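Putative isocitrate dehydrogenase, NAD-dependent (Methylococcus capsulatus, PDB 6LKY) probably catalyses the NAD-dependent oxidative decarboxylation of isocitrate to 2-oxoglutarate. Local coordinates at residues P14-A19 / C324-M329. The protein carries 1 engineered substitution. Numbering follows the deposited sequence. Where two conformers were deposited one is given.
Sequences PSIVDA and CGTAQM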
ATOM      1  N   PRO A  14     -14.554  17.650 -15.529  1.00 29.32           N
ATOM      2  CA  PRO A  14     -15.304  18.084 -16.723  1.00 30.28           C
ATOM      3  C   PRO A  14     -14.530  17.966 -18.029  1.00 30.91           C
ATOM      4  O   PRO A  14     -15.106  17.518 -19.030  1.00 34.29           O
ATOM      5  CB  PRO A  14     -15.682  19.535 -16.388  1.00 29.02           C
ATOM      6  CG  PRO A  14     -15.816  19.534 -14.892  1.00 27.94           C
ATOM      7  CD  PRO A  14     -14.687  18.621 -14.422  1.00 29.36           C
ATOM      8  N   SER A  15     -13.241  18.321 -18.057  0.79 29.05           N
ATOM      9  CA  SER A  15     -12.501  18.214 -19.311  0.79 31.87           C
ATOM     10  C   SER A  15     -12.388  16.761 -19.753  0.79 33.77           C
ATOM     11  O   SER A  15     -12.777  16.410 -20.876  0.79 34.77           O
ATOM     12  CB  SER A  15     -11.118  18.863 -19.188  0.79 32.41           C
ATOM     13  OG  SER A  15     -10.311  18.241 -18.206  0.79 35.01           O
ATOM     14  N   ILE A  16     -11.900  15.885 -18.869  1.00 30.29           N
ATOM     15  CA  ILE A  16     -11.683  14.498 -19.270  1.00 35.75           C
ATOM     16  C   ILE A  16     -13.008  13.809 -19.586  1.00 28.80           C
ATOM     17  O   ILE A  16     -13.110  13.060 -20.564  1.00 32.78           O
ATOM     18  CB  ILE A  16     -10.872  13.752 -18.195  1.00 35.94           C
ATOM     19  CG1 ILE A  16     -11.678  13.614 -16.896  1.00 31.91           C
ATOM     20  CG2 ILE A  16      -9.555  14.474 -17.957  1.00 30.19           C
ATOM     21  CD1 ILE A  16     -10.975  12.828 -15.822  1.00 29.16           C
ATOM     22  N   VAL A  17     -14.059  14.107 -18.821  1.00 30.71           N
ATOM     23  CA  VAL A  17     -15.365  13.530 -19.127  1.00 32.79           C
ATOM     24  C   VAL A  17     -15.819  14.026 -20.492  1.00 38.42           C
ATOM     25  O   VAL A  17     -16.325  13.253 -21.321  1.00 36.49           O
ATOM     26  CB  VAL A  17     -16.383  13.875 -18.020  1.00 34.75           C
ATOM     27  CG1 VAL A  17     -17.818  13.597 -18.479  1.00 31.50           C
ATOM     28  CG2 VAL A  17     -16.068  13.114 -16.722  1.00 27.80           C
ATOM     29  N   ASP A  18     -15.575  15.311 -20.771  1.00 33.68           N
ATOM     30  CA  ASP A  18     -15.883  15.829 -22.093  1.00 40.77           C
ATOM     31  C   ASP A  18     -15.166  15.000 -23.145  1.00 42.31           C
ATOM     32  O   ASP A  18     -15.803  14.429 -24.046  1.00 43.25           O
ATOM     33  CB  ASP A  18     -15.500  17.308 -22.185  1.00 36.70           C
ATOM     34  CG  ASP A  18     -15.999  17.958 -23.461  1.00 54.49           C
ATOM     35  OD1 ASP A  18     -17.232  18.074 -23.634  1.00 53.10           O
ATOM     36  OD2 ASP A  18     -15.155  18.338 -24.299  1.00 55.81           O
ATOM     37  N   ALA A  19     -13.854  14.816 -22.962  1.00 33.59           N
ATOM     38  CA  ALA A  19     -13.083  14.006 -23.894  1.00 36.84           C
ATOM     39  C   ALA A  19     -13.732  12.644 -24.064  1.00 38.91           C
ATOM     40  O   ALA A  19     -14.013  12.209 -25.189  1.00 39.55           O
ATOM     41  CB  ALA A  19     -11.635  13.879 -23.412  1.00 33.46           C
ATOM     42  N   CYS A 324       1.423  17.571 -25.675  1.00 75.96           N
ATOM     43  CA  CYS A 324       0.187  18.289 -25.954  1.00 57.15           C
ATOM     44  C   CYS A 324      -0.754  18.249 -24.749  1.00 52.14           C
ATOM     45  O   CYS A 324      -0.427  17.711 -23.693  1.00 51.27           O
ATOM     46  CB  CYS A 324      -0.481  17.680 -27.173  1.00 56.05           C
ATOM     47  SG  CYS A 324      -1.060  16.015 -26.842  1.00 66.82           S
ATOM     48  N   GLY A 325      -1.962  18.788 -24.939  1.00 45.31           N
ATOM     49  CA  GLY A 325      -2.958  18.856 -23.893  1.00 42.95           C
ATOM     50  C   GLY A 325      -4.097  17.845 -24.033  1.00 41.99           C
ATOM     51  O   GLY A 325      -4.142  17.008 -24.936  1.00 38.16           O
ATOM     52  N   THR A 326      -5.042  17.953 -23.094  1.00 42.71           N
ATOM     53  CA  THR A 326      -6.180  17.034 -23.027  1.00 41.52           C
ATOM     54  C   THR A 326      -6.925  16.962 -24.355  1.00 35.64           C
ATOM     55  O   THR A 326      -7.235  15.865 -24.849  1.00 37.12           O
ATOM     56  CB  THR A 326      -7.123  17.457 -21.889  1.00 41.23           C
ATOM     57  OG1 THR A 326      -6.355  17.707 -20.701  1.00 39.50           O
ATOM     58  CG2 THR A 326      -8.171  16.362 -21.605  1.00 28.84           C
ATOM     59  N   ALA A 327      -7.245  18.129 -24.939  1.00 38.74           N
ATOM     60  CA  ALA A 327      -8.079  18.167 -26.145  1.00 41.26           C
ATOM     61  C   ALA A 327      -7.379  17.549 -27.371  1.00 37.37           C
ATOM     62  O   ALA A 327      -8.018  16.761 -28.085  1.00 44.57           O
ATOM     63  CB  ALA A 327      -8.547  19.599 -26.414  1.00 40.31           C
ATOM     64  N   GLN A 328      -6.097  17.903 -27.651  1.00 42.11           N
ATOM     65  CA  GLN A 328      -5.265  17.081 -28.556  1.00 41.50           C
ATOM     66  C   GLN A 328      -5.510  15.613 -28.460  1.00 46.84           C
ATOM     67  O   GLN A 328      -5.867  14.953 -29.443  1.00 46.82           O
ATOM     68  CB  GLN A 328      -3.759  17.170 -28.287  1.00 61.34           C
ATOM     69  CG  GLN A 328      -2.688  17.064 -29.482  1.00 76.18           C
ATOM     70  CD  GLN A 328      -2.116  18.191 -30.266  1.00 74.26           C
ATOM     71  OE1 GLN A 328      -1.584  19.142 -29.724  1.00 87.09           O
ATOM     72  NE2 GLN A 328      -1.951  17.909 -31.569  1.00 83.92           N
ATOM     73  N   MET A 329      -5.099  15.068 -27.324  1.00 34.47           N
ATOM     74  CA  MET A 329      -5.060  13.635 -27.167  1.00 40.92           C
ATOM     75  C   MET A 329      -6.430  13.049 -27.419  1.00 35.16           C
ATOM     76  O   MET A 329      -6.554  12.009 -28.078  1.00 41.53           O
ATOM     77  CB  MET A 329      -4.538  13.298 -25.776  1.00 37.81           C
ATOM     78  CG  MET A 329      -4.305  11.837 -25.606  1.00 39.67           C
ATOM     79  SD  MET A 329      -3.448  11.408 -24.090  1.00 38.42           S
ATOM     80  CE  MET A 329      -3.277   9.650 -24.369  1.00 26.34           C
TER
HETATM   81  O   HOH W   1      -7.618  19.087 -18.691  1.00 33.84           O
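Thr326 points its methyl at the flank of the 14-19 helix, where it meets Ser15 and Ile16. Its CG2 stands 4.3 Å from Ile16 CG2, methyl to methyl, and 4.4 Å from Ser15 OG, a loose contact without direct polar bonds. Ala19 CB lies just beyond, 4.6 Å from Thr326 CG2. With chi1 at -48°, CG2 lies anti to the threonine N and reaches toward the 14-19 helix, while OG1 is swung back toward the start of its own helix. There OG1 is hydrogen-bonded to Ala275 O and accepts a hydrogen bond from a water, whose O is 2.7 Å from Thr326 OG1. The same water donates to Ser15 OG at 2.9 Å, and so bridges the two hydroxyls beside the methyl contact. Ser15 OG also bonds to Ile12 O one turn back; Ser15 has two conformers, and the bridge is described for one of them and doubtful for the other. Ile16 offers CG2 to the threonine, whereas its CG1-CD1 arm leads away (chi1 66°, chi2 177°); the side chain also touches His263 and Met280 and comes about 5 Å from a bound NAD. Gly325 occupies the N-cap position before Thr326. Segments 14-19 and 326-329 lie side by side, running roughly the same way, on helix 13-26, after strand 2-7 of the large mixed sheet, and the C-terminal helix 326-337; helix 278-290 touches both through Ile16, Val17 and Met329.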